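Local structure of purine nucleoside phosphorylase (Anopheles gambiae, 2P4S) at residues A[116-121]-A[147-152]; A[198-203]-A[275-280]; A[283-288]-A[338-343]. The protein catalyses the phosphorolysis of purine (deoxy)ribonucleosides, with inosine and 2'-deoxyinosine preferred, to the free base and a pentose 1-phosphate, as part of purine salvage. All blocks are in the same frame, centred on the assembly; numbering follows the deposited sequence.

Interaction 1: A[116-121]-A[147-152]; sequences CGSGLG and AGHVGR. With DIH (7-[[(3R,4R)-3-(hydroxymethyl)-4-oxidanyl-pyrrolidin-1-ium-1-yl]methyl]-3,5-dihydropyrrolo[3,2-d]pyrimidin-4-one), chain F; PO4 (phosphate ion), chain D.
Ser118 and Gly148 are the closest backbone points of 116-121 and 147-152, their CA atoms 6.5 Å apart, and the chain from Gly117 to Leu120 makes a type II beta turn closed by Leu120 N to Gly117 O. Ser118 and His149 carry the contact, and both reach for one phosphate ion. His149 has CG anti to its carbonyl carbon (chi1 -69°), which brings the imidazole toward Gly117 and Ser118. The ring meets the Gly117 carbonyl carbon obliquely, NE2 of His149 lying 3.7 Å from C of Gly117. NE2 is also the donor of a weak hydrogen bond to phosphate O2, 3.3 Å long and bent to 156°. Ser118 gives the ion more. Its backbone N binds phosphate O1 at 2.6 Å, nearly straight at 170°. Its hydroxyl donates to phosphate O4, although the place of OG is less certain.

The turn follows strand 112-116 of the central sheet and leads into helix 122-125. This is a glycine-rich phosphate-binding loop of the PNP/MTAP phosphorylase family, and Ser118 and His149 are experimentally established phosphate ligands. Gly119 and Gly148 both have positive phi, as glycine readily does. CA of Gly117 lies against phosphate O1.

A water joins the two backbones, well away from the ion. It donates to Gly148 O at 2.6 Å and accepts from Gly121 N at 3.3 Å, with a weaker bond from Gly119 N. Arg169, Ser305 and Ala201 complete the phosphate site. His149 also packs edge-to-face with His171, and its side chain touches Ser144.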
loop_
_atom_site.group_PDB
_atom_site.type_symbol
_atom_site.label_atom_id
_atom_site.label_comp_id
_atom_site.label_asym_id
_atom_site.label_seq_id
_atom_site.Cartn_x
_atom_site.Cartn_y
_atom_site.Cartn_z
ATOM N N CYS A 116 5.333 22.680 11.506
ATOM C CA CYS A 116 4.083 23.393 11.128
ATOM C C CYS A 116 3.479 22.970 9.769
ATOM O O CYS A 116 4.120 23.159 8.721
ATOM C CB CYS A 116 4.344 24.902 11.041
ATOM S SG CYS A 116 5.096 25.569 12.532
ATOM N N GLY A 117 2.233 22.487 9.772
ATOM C CA GLY A 117 1.599 21.966 8.573
ATOM C C GLY A 117 0.778 23.004 7.866
ATOM O O GLY A 117 0.989 24.228 8.067
ATOM N N SER A 118 -0.188 22.559 7.060
ATOM C CA SER A 118 -0.977 23.504 6.243
ATOM C C SER A 118 -1.852 24.419 7.094
ATOM O O SER A 118 -2.752 23.938 7.808
ATOM C CB SER A 118 -1.805 22.773 5.180
ATOM O OG SER A 118 -0.951 22.190 4.205
ATOM N N GLY A 119 -1.589 25.731 7.029
ATOM C CA GLY A 119 -2.305 26.710 7.867
ATOM C C GLY A 119 -1.724 26.987 9.240
ATOM O O GLY A 119 -2.254 27.815 9.974
ATOM N N LEU A 120 -0.620 26.323 9.574
ATOM C CA LEU A 120 -0.008 26.416 10.890
ATOM C C LEU A 120 1.357 27.155 10.931
ATOM O O LEU A 120 1.992 27.280 11.995
ATOM C CB LEU A 120 0.092 25.004 11.493
ATOM C CG LEU A 120 -1.260 24.304 11.791
ATOM C CD1 LEU A 120 -1.283 22.881 11.281
ATOM C CD2 LEU A 120 -1.535 24.313 13.301
ATOM N N GLY A 121 1.777 27.665 9.775
ATOM C CA GLY A 121 3.067 28.330 9.622
ATOM C C GLY A 121 3.288 29.561 10.483
ATOM O O GLY A 121 4.414 29.867 10.851
ATOM N N ALA A 147 1.763 25.589 -1.601
ATOM C CA ALA A 147 1.310 26.926 -1.190
ATOM C C ALA A 147 1.106 26.991 0.335
ATOM O O ALA A 147 0.520 26.075 0.913
ATOM C CB ALA A 147 0.010 27.330 -1.931
ATOM N N GLY A 148 1.560 28.062 0.990
ATOM C CA GLY A 148 1.371 28.190 2.440
ATOM C C GLY A 148 2.417 27.472 3.269
ATOM O O GLY A 148 2.437 27.614 4.494
ATOM N N HIS A 149 3.291 26.677 2.631
ATOM C CA HIS A 149 4.496 26.174 3.317
ATOM C C HIS A 149 5.670 27.121 2.981
ATOM O O HIS A 149 6.263 27.037 1.910
ATOM C CB HIS A 149 4.758 24.714 2.959
ATOM C CG HIS A 149 3.732 23.770 3.526
ATOM N ND1 HIS A 149 2.398 23.809 3.170
ATOM C CD2 HIS A 149 3.835 22.811 4.466
ATOM C CE1 HIS A 149 1.722 22.927 3.879
ATOM N NE2 HIS A 149 2.573 22.295 4.657
ATOM N N VAL A 150 5.972 28.050 3.889
ATOM C CA VAL A 150 7.025 29.063 3.635
ATOM C C VAL A 150 8.401 28.460 3.321
ATOM O O VAL A 150 9.065 28.924 2.388
ATOM C CB VAL A 150 7.149 30.141 4.755
ATOM C CG1 VAL A 150 8.286 31.117 4.442
ATOM C CG2 VAL A 150 5.824 30.924 4.871
ATOM N N GLY A 151 8.821 27.441 4.067
ATOM C CA GLY A 151 10.101 26.794 3.803
ATOM C C GLY A 151 11.286 27.398 4.540
ATOM O O GLY A 151 12.314 27.711 3.912
ATOM N N ARG A 152 11.160 27.588 5.858
ATOM C CA ARG A 152 12.275 28.087 6.710
ATOM C C ARG A 152 12.381 27.288 8.008
ATOM O O ARG A 152 11.362 26.929 8.582
ATOM C CB ARG A 152 12.056 29.540 7.123
ATOM C CG ARG A 152 12.082 30.507 6.007
ATOM C CD ARG A 152 11.706 31.890 6.519
ATOM N NE ARG A 152 11.570 32.803 5.387
ATOM C CZ ARG A 152 10.712 33.820 5.339
ATOM N NH1 ARG A 152 9.900 34.078 6.364
ATOM N NH2 ARG A 152 10.656 34.574 4.247
HETATM O "O5'" DIH F . -4.957 21.046 1.023
HETATM C "C5'" DIH F . -4.137 19.895 0.742
HETATM C "C4'" DIH F . -3.096 19.831 1.833
HETATM C "C6'" DIH F . -3.744 19.846 3.236
HETATM C "C3'" DIH F . -2.303 18.547 1.720
HETATM O "O3'" DIH F . -0.963 18.814 2.139
HETATM C "C2'" DIH F . -2.941 17.638 2.755
HETATM N "N1'" DIH F . -3.250 18.590 3.868
HETATM C C10 DIH F . -4.083 17.935 4.888
HETATM C C9 DIH F . -5.564 17.778 4.620
HETATM C C8 DIH F . -6.564 18.734 4.945
HETATM N N7 DIH F . -7.776 18.228 4.585
HETATM C C5 DIH F . -7.612 16.992 4.044
HETATM C C6 DIH F . -8.541 15.944 3.535
HETATM O O6 DIH F . -9.827 16.123 3.496
HETATM N N1 DIH F . -7.954 14.807 3.106
HETATM C C2 DIH F . -6.603 14.593 3.122
HETATM N N3 DIH F . -5.739 15.500 3.604
HETATM C C4 DIH F . -6.239 16.695 4.069
HETATM P P PO4 D . -0.213 19.142 6.094
HETATM O O1 PO4 D . -0.825 19.998 7.156
HETATM O O2 PO4 D . 1.263 19.524 5.973
HETATM O O3 PO4 D . -0.266 17.691 6.395
HETATM O O4 PO4 D . -0.960 19.394 4.819
HETATM O O HOH W 1 0.874 27.470 6.627
#

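Interaction 2: A[198-203]-A[275-280]; sequences ATNAAG and GVYTCL. With DIH (7-[[(3R,4R)-3-(hydroxymethyl)-4-oxidanyl-pyrrolidin-1-ium-1-yl]methyl]-3,5-dihydropyrrolo[3,2-d]pyrimidin-4-one), chain F; PO4 (phosphate ion), chain D.
Asn200 and Tyr277 meet between strands 195-204 and 272-279, which are not direct neighbours here: the nearest CA atoms, of Ala202 and Tyr277, are 8.3 Å apart. Side chains and a water span the interval. The amide of Asn200 lies over one face of the phenol ring, its plane 25° from that of the ring. CG of Asn200 is 3.7 Å from CE1 of Tyr277. The Asn200 side chain takes the crowded position between its backbone N and carbonyl carbon (chi1 59°), and it sets out toward the opposing strand. Tyr277 comes from the other direction, with CG anti to its own N. Ala202 meets the same ring at the edge, CB of Ala202 4.1 Å from CE1 of Tyr277.

The phenol oxygen reaches past the amide to a water, which accepts from Tyr277 OH at 2.7 Å. This water lies near the ring plane. It donates to Ala201 O at 2.8 Å and to phosphate O3 at 2.6 Å. Ala201 N binds phosphate O1 directly at 2.8 Å, with an angle of 171°. One residue of the strand thus serves the ion through its N-H and the bridging water through its carbonyl. Ala201 O also lies 3.1 Å from C10, the methylene of the inhibitor.

Further out, Ser305 N is hydrogen-bonded to Tyr277 OH, and Ser305 OG binds the phosphate. Met215, Ile217, Ser324 and Val307 pack around the tyrosine. Thr199 O is held by Arg169, another phosphate ligand. Strand 195-204 of the central sheet lends Ala201, Ala202 and Gly203 to the ligand pocket. With both its donor and acceptor roles used, the buried Tyr277 hydroxyl is probably fixed in direction, and probably helps to order the water that bridges Ala201 O and the anion.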
loop_
_atom_site.group_PDB
_atom_site.type_symbol
_atom_site.label_atom_id
_atom_site.label_comp_id
_atom_site.label_asym_id
_atom_site.label_seq_id
_atom_site.Cartn_x
_atom_site.Cartn_y
_atom_site.Cartn_z
ATOM N N ALA A 198 4.350 17.556 16.229
ATOM C CA ALA A 198 3.973 17.532 14.797
ATOM C C ALA A 198 2.547 18.033 14.658
ATOM O O ALA A 198 1.639 17.546 15.359
ATOM C CB ALA A 198 4.133 16.147 14.225
ATOM N N THR A 199 2.336 19.019 13.801
ATOM C CA THR A 199 1.004 19.586 13.589
ATOM C C THR A 199 0.630 19.361 12.127
ATOM O O THR A 199 1.501 19.343 11.250
ATOM C CB THR A 199 0.945 21.086 13.834
ATOM O OG1 THR A 199 1.609 21.766 12.760
ATOM C CG2 THR A 199 1.558 21.503 15.179
ATOM N N ASN A 200 -0.649 19.207 11.837
ATOM C CA ASN A 200 -1.033 19.159 10.434
ATOM C C ASN A 200 -2.443 19.690 10.304
ATOM O O ASN A 200 -3.111 19.920 11.336
ATOM C CB ASN A 200 -0.901 17.720 9.888
ATOM C CG ASN A 200 -1.749 16.736 10.648
ATOM O OD1 ASN A 200 -2.972 16.879 10.739
ATOM N ND2 ASN A 200 -1.117 15.737 11.209
ATOM N N ALA A 201 -2.878 19.907 9.058
ATOM C CA ALA A 201 -4.290 20.006 8.726
ATOM C C ALA A 201 -4.879 18.611 8.415
ATOM O O ALA A 201 -4.163 17.720 7.951
ATOM C CB ALA A 201 -4.486 20.952 7.510
ATOM N N ALA A 202 -6.180 18.417 8.649
ATOM C CA ALA A 202 -6.848 17.149 8.260
ATOM C C ALA A 202 -8.325 17.334 7.934
ATOM O O ALA A 202 -8.968 18.341 8.343
ATOM C CB ALA A 202 -6.678 16.041 9.333
ATOM N N GLY A 203 -8.838 16.364 7.180
ATOM C CA GLY A 203 -10.276 16.279 6.907
ATOM C C GLY A 203 -10.895 15.541 8.082
ATOM O O GLY A 203 -10.338 14.532 8.546
ATOM N N GLY A 275 -8.427 11.628 18.712
ATOM C CA GLY A 275 -8.736 10.435 17.941
ATOM C C GLY A 275 -7.611 10.015 17.046
ATOM O O GLY A 275 -6.453 10.280 17.339
ATOM N N VAL A 276 -7.971 9.268 16.000
ATOM C CA VAL A 276 -7.033 8.482 15.215
ATOM C C VAL A 276 -6.805 9.168 13.875
ATOM O O VAL A 276 -7.773 9.512 13.156
ATOM C CB VAL A 276 -7.537 6.984 15.075
ATOM C CG1 VAL A 276 -6.615 6.128 14.151
ATOM C CG2 VAL A 276 -7.777 6.290 16.516
ATOM N N TYR A 277 -5.517 9.305 13.490
ATOM C CA TYR A 277 -5.147 10.059 12.256
ATOM C C TYR A 277 -4.616 9.064 11.251
ATOM O O TYR A 277 -4.075 8.051 11.651
ATOM C CB TYR A 277 -4.127 11.136 12.581
ATOM C CG TYR A 277 -3.461 11.782 11.393
ATOM C CD1 TYR A 277 -4.001 12.939 10.807
ATOM C CD2 TYR A 277 -2.231 11.296 10.901
ATOM C CE1 TYR A 277 -3.378 13.559 9.734
ATOM C CE2 TYR A 277 -1.597 11.918 9.826
ATOM C CZ TYR A 277 -2.165 13.050 9.256
ATOM O OH TYR A 277 -1.528 13.674 8.205
ATOM N N THR A 278 -4.841 9.268 9.955
ATOM C CA THR A 278 -4.130 8.419 8.994
ATOM C C THR A 278 -3.485 9.330 7.927
ATOM O O THR A 278 -4.044 10.400 7.638
ATOM C CB THR A 278 -5.002 7.325 8.355
ATOM O OG1 THR A 278 -4.144 6.368 7.713
ATOM C CG2 THR A 278 -5.981 7.908 7.301
ATOM N N CYS A 279 -2.366 8.883 7.366
ATOM C CA CYS A 279 -1.614 9.579 6.329
ATOM C C CYS A 279 -1.801 8.877 4.977
ATOM O O CYS A 279 -1.279 7.774 4.768
ATOM C CB CYS A 279 -0.124 9.618 6.698
ATOM S SG CYS A 279 0.953 10.351 5.421
ATOM N N LEU A 280 -2.542 9.503 4.065
ATOM C CA LEU A 280 -2.732 8.933 2.711
ATOM C C LEU A 280 -1.730 9.583 1.738
ATOM O O LEU A 280 -1.249 10.660 1.997
ATOM C CB LEU A 280 -4.182 9.140 2.225
ATOM C CG LEU A 280 -5.323 8.734 3.180
ATOM C CD1 LEU A 280 -6.669 8.853 2.516
ATOM C CD2 LEU A 280 -5.131 7.299 3.658
HETATM O "O5'" DIH F . -4.957 21.046 1.023
HETATM C "C5'" DIH F . -4.137 19.895 0.742
HETATM C "C4'" DIH F . -3.096 19.831 1.833
HETATM C "C6'" DIH F . -3.744 19.846 3.236
HETATM C "C3'" DIH F . -2.303 18.547 1.720
HETATM O "O3'" DIH F . -0.963 18.814 2.139
HETATM C "C2'" DIH F . -2.941 17.638 2.755
HETATM N "N1'" DIH F . -3.250 18.590 3.868
HETATM C C10 DIH F . -4.083 17.935 4.888
HETATM C C9 DIH F . -5.564 17.778 4.620
HETATM C C8 DIH F . -6.564 18.734 4.945
HETATM N N7 DIH F . -7.776 18.228 4.585
HETATM C C5 DIH F . -7.612 16.992 4.044
HETATM C C6 DIH F . -8.541 15.944 3.535
HETATM O O6 DIH F . -9.827 16.123 3.496
HETATM N N1 DIH F . -7.954 14.807 3.106
HETATM C C2 DIH F . -6.603 14.593 3.122
HETATM N N3 DIH F . -5.739 15.500 3.604
HETATM C C4 DIH F . -6.239 16.695 4.069
HETATM P P PO4 D . -0.213 19.142 6.094
HETATM O O1 PO4 D . -0.825 19.998 7.156
HETATM O O2 PO4 D . 1.263 19.524 5.973
HETATM O O3 PO4 D . -0.266 17.691 6.395
HETATM O O4 PO4 D . -0.960 19.394 4.819
HETATM O O HOH W 2 -2.167 16.043 7.032
#

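Interaction 3: A[283-288]-A[338-343]; sequences PNFETV and EEHCHD. With DIH (7-[[(3R,4R)-3-(hydroxymethyl)-4-oxidanyl-pyrrolidin-1-ium-1-yl]methyl]-3,5-dihydropyrrolo[3,2-d]pyrimidin-4-one), chain F.
Phe285 and His340 make the main direct contact between 283-288 and 338-343. Their rings meet obliquely, planes at 58° and centroids 5.2 Å apart. CB of His340 is 3.7 Å from CD2 of Phe285, and CG of His340 lies over one face of the phenyl ring. Phe285 has CG anti to its carbonyl carbon (chi1 -61°), which sends the ring between the histidine and the inhibitor. CD1 of Phe285 comes within 3.5 Å of C6 of the 9-deazahypoxanthine group, obliquely, and its CZ end reaches the hydroxymethyl arm. CG of Glu338 rests on one face of the His340 ring, offset toward the rim.

Polar links between the segments run through water. Two waters each donate both to Glu286 O and to Glu338 OE2; the shorter pair of bonds is 2.8 Å at Glu286 O and 2.8 Å at Glu338 OE2. A third lies 2.8 Å from His340 NE2 and donates weakly to Glu286 O. Glu338 OE2 has a further partner in Thr331 OG1.

Here two chain segments border the nucleoside pocket of the phosphorylase fold, one leading to helix 288-296 and the other running into helix 342-350. Thr287 and Cys341 are their N-cap residues.

Inhibitor bonds come from both segments. The Glu286 chain bends at chi2, turning its carboxylate to the base, where N1 of the inhibitor donates to Glu286 OE1 at 2.7 Å and 174°. The sugar mimic is held from the other segment. ND1 of His342 lies 2.6 Å from O5' of the inhibitor, a hydrogen bond at the ring edge in which either may be the donor.

A second subunit backs the site: its Phe244 ring meets His342, its Ala248 N binds Glu338 OE1, and its Asn230 binds Asn284 OD1.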
loop_
_atom_site.group_PDB
_atom_site.type_symbol
_atom_site.label_atom_id
_atom_site.label_comp_id
_atom_site.label_asym_id
_atom_site.label_seq_id
_atom_site.Cartn_x
_atom_site.Cartn_y
_atom_site.Cartn_z
ATOM N N PRO A 283 -2.171 13.317 -4.137
ATOM C CA PRO A 283 -2.603 14.661 -3.716
ATOM C C PRO A 283 -4.096 14.913 -3.830
ATOM O O PRO A 283 -4.587 15.904 -3.297
ATOM C CB PRO A 283 -1.865 15.584 -4.690
ATOM C CG PRO A 283 -1.704 14.718 -5.963
ATOM C CD PRO A 283 -1.640 13.291 -5.506
ATOM N N ASN A 284 -4.822 14.048 -4.538
ATOM C CA ASN A 284 -6.283 14.186 -4.580
ATOM C C ASN A 284 -6.896 13.909 -3.186
ATOM O O ASN A 284 -6.323 13.182 -2.362
ATOM C CB ASN A 284 -6.884 13.286 -5.675
ATOM C CG ASN A 284 -6.674 11.797 -5.399
ATOM O OD1 ASN A 284 -5.616 11.250 -5.684
ATOM N ND2 ASN A 284 -7.679 11.146 -4.815
ATOM N N PHE A 285 -8.039 14.516 -2.903
ATOM C CA PHE A 285 -8.749 14.222 -1.650
ATOM C C PHE A 285 -9.556 12.922 -1.856
ATOM O O PHE A 285 -9.655 12.395 -2.965
ATOM C CB PHE A 285 -9.648 15.410 -1.215
ATOM C CG PHE A 285 -8.895 16.689 -0.946
ATOM C CD1 PHE A 285 -8.176 16.870 0.226
ATOM C CD2 PHE A 285 -8.927 17.757 -1.870
ATOM C CE1 PHE A 285 -7.460 18.079 0.480
ATOM C CE2 PHE A 285 -8.236 18.966 -1.619
ATOM C CZ PHE A 285 -7.489 19.103 -0.425
ATOM N N GLU A 286 -10.177 12.435 -0.794
ATOM C CA GLU A 286 -10.793 11.107 -0.772
ATOM C C GLU A 286 -12.200 11.018 -1.408
ATOM O O GLU A 286 -12.984 11.960 -1.352
ATOM C CB GLU A 286 -10.873 10.653 0.688
ATOM C CG GLU A 286 -9.513 10.489 1.346
ATOM C CD GLU A 286 -8.786 11.857 1.577
ATOM O OE1 GLU A 286 -9.493 12.821 1.992
ATOM O OE2 GLU A 286 -7.530 11.958 1.339
ATOM N N THR A 287 -12.512 9.870 -1.995
ATOM C CA THR A 287 -13.870 9.567 -2.440
ATOM C C THR A 287 -14.828 9.282 -1.228
ATOM O O THR A 287 -14.392 9.061 -0.070
ATOM C CB THR A 287 -13.905 8.380 -3.419
ATOM O OG1 THR A 287 -13.694 7.157 -2.704
ATOM C CG2 THR A 287 -12.853 8.519 -4.527
ATOM N N VAL A 288 -16.127 9.270 -1.517
ATOM C CA VAL A 288 -17.127 8.984 -0.509
ATOM C C VAL A 288 -16.909 7.568 0.001
ATOM O O VAL A 288 -16.929 7.373 1.208
ATOM C CB VAL A 288 -18.584 9.150 -1.076
ATOM C CG1 VAL A 288 -19.636 8.441 -0.169
ATOM C CG2 VAL A 288 -18.936 10.632 -1.278
ATOM N N GLU A 338 -19.432 19.415 -2.416
ATOM C CA GLU A 338 -18.052 19.330 -1.990
ATOM C C GLU A 338 -17.319 20.577 -2.435
ATOM O O GLU A 338 -17.338 20.939 -3.608
ATOM C CB GLU A 338 -17.380 18.067 -2.535
ATOM C CG GLU A 338 -15.885 17.977 -2.264
ATOM C CD GLU A 338 -15.284 16.713 -2.842
ATOM O OE1 GLU A 338 -14.815 16.745 -4.013
ATOM O OE2 GLU A 338 -15.330 15.670 -2.144
ATOM N N GLU A 339 -16.680 21.229 -1.475
ATOM C CA GLU A 339 -15.896 22.422 -1.746
ATOM C C GLU A 339 -14.536 22.315 -1.034
ATOM O O GLU A 339 -14.181 23.166 -0.231
ATOM C CB GLU A 339 -16.678 23.683 -1.302
ATOM C CG GLU A 339 -17.947 23.968 -2.154
ATOM C CD GLU A 339 -18.866 25.059 -1.544
ATOM O OE1 GLU A 339 -18.493 26.273 -1.568
ATOM O OE2 GLU A 339 -19.970 24.690 -1.054
ATOM N N HIS A 340 -13.788 21.251 -1.312
ATOM C CA HIS A 340 -12.434 21.100 -0.760
ATOM C C HIS A 340 -11.545 22.058 -1.525
ATOM O O HIS A 340 -11.456 21.953 -2.756
ATOM C CB HIS A 340 -11.900 19.668 -0.947
ATOM C CG HIS A 340 -12.666 18.627 -0.194
ATOM N ND1 HIS A 340 -13.311 18.889 1.000
ATOM C CD2 HIS A 340 -12.849 17.307 -0.442
ATOM C CE1 HIS A 340 -13.876 17.779 1.443
ATOM N NE2 HIS A 340 -13.607 16.804 0.589
ATOM N N CYS A 341 -10.910 22.990 -0.817
ATOM C CA CYS A 341 -10.055 23.998 -1.448
ATOM C C CYS A 341 -8.822 24.280 -0.577
ATOM O O CYS A 341 -8.949 24.644 0.599
ATOM C CB CYS A 341 -10.870 25.276 -1.746
ATOM S SG CYS A 341 -9.877 26.712 -2.248
ATOM N N HIS A 342 -7.632 24.085 -1.159
ATOM C CA HIS A 342 -6.398 24.284 -0.415
ATOM C C HIS A 342 -6.263 25.675 0.222
ATOM O O HIS A 342 -5.859 25.779 1.386
ATOM C CB HIS A 342 -5.151 23.951 -1.238
ATOM C CG HIS A 342 -3.876 24.065 -0.447
ATOM N ND1 HIS A 342 -3.602 23.260 0.636
ATOM C CD2 HIS A 342 -2.816 24.908 -0.560
ATOM C CE1 HIS A 342 -2.413 23.567 1.130
ATOM N NE2 HIS A 342 -1.916 24.568 0.423
ATOM N N ASP A 343 -6.603 26.722 -0.534
ATOM C CA ASP A 343 -6.601 28.092 -0.027
ATOM C C ASP A 343 -7.504 28.252 1.200
ATOM O O ASP A 343 -7.079 28.855 2.181
ATOM C CB ASP A 343 -6.994 29.126 -1.113
ATOM C CG ASP A 343 -5.878 29.362 -2.176
ATOM O OD1 ASP A 343 -4.670 29.036 -1.918
ATOM O OD2 ASP A 343 -6.220 29.880 -3.290
HETATM O "O5'" DIH F . -4.957 21.046 1.023
HETATM C "C5'" DIH F . -4.137 19.895 0.742
HETATM C "C4'" DIH F . -3.096 19.831 1.833
HETATM C "C6'" DIH F . -3.744 19.846 3.236
HETATM C "C3'" DIH F . -2.303 18.547 1.720
HETATM O "O3'" DIH F . -0.963 18.814 2.139
HETATM C "C2'" DIH F . -2.941 17.638 2.755
HETATM N "N1'" DIH F . -3.250 18.590 3.868
HETATM C C10 DIH F . -4.083 17.935 4.888
HETATM C C9 DIH F . -5.564 17.778 4.620
HETATM C C8 DIH F . -6.564 18.734 4.945
HETATM N N7 DIH F . -7.776 18.228 4.585
HETATM C C5 DIH F . -7.612 16.992 4.044
HETATM C C6 DIH F . -8.541 15.944 3.535
HETATM O O6 DIH F . -9.827 16.123 3.496
HETATM N N1 DIH F . -7.954 14.807 3.106
HETATM C C2 DIH F . -6.603 14.593 3.122
HETATM N N3 DIH F . -5.739 15.500 3.604
HETATM C C4 DIH F . -6.239 16.695 4.069
HETATM O O HOH W 3 -12.763 14.513 -2.441
HETATM O O HOH W 4 -15.799 12.712 -2.637
HETATM O O HOH W 5 -13.748 14.114 1.160
#

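In the fold
The three contacts surround one active site, and each touches the inhibitor. Interactions 1 and 2 are buried and share the phosphate; they touch through Gly117 N and Thr199 OG1. Interaction 2 lies deepest, its centre about 8 Å from the centre of the chain, and joins two sheet strands. Interaction 1 joins loops at the strand ends. Interaction 3, its centre about 20 Å out and only partly buried, lies beside a second subunit. All three have bridging waters; in interactions 1 and 2 backbone N-H groups also hold the anion, while interaction 3 binds base and sugar mimic by side chains. His342 NE2 and Ala147 O link interactions 3 and 1; Leu280 packs on Glu286 between 2 and 3.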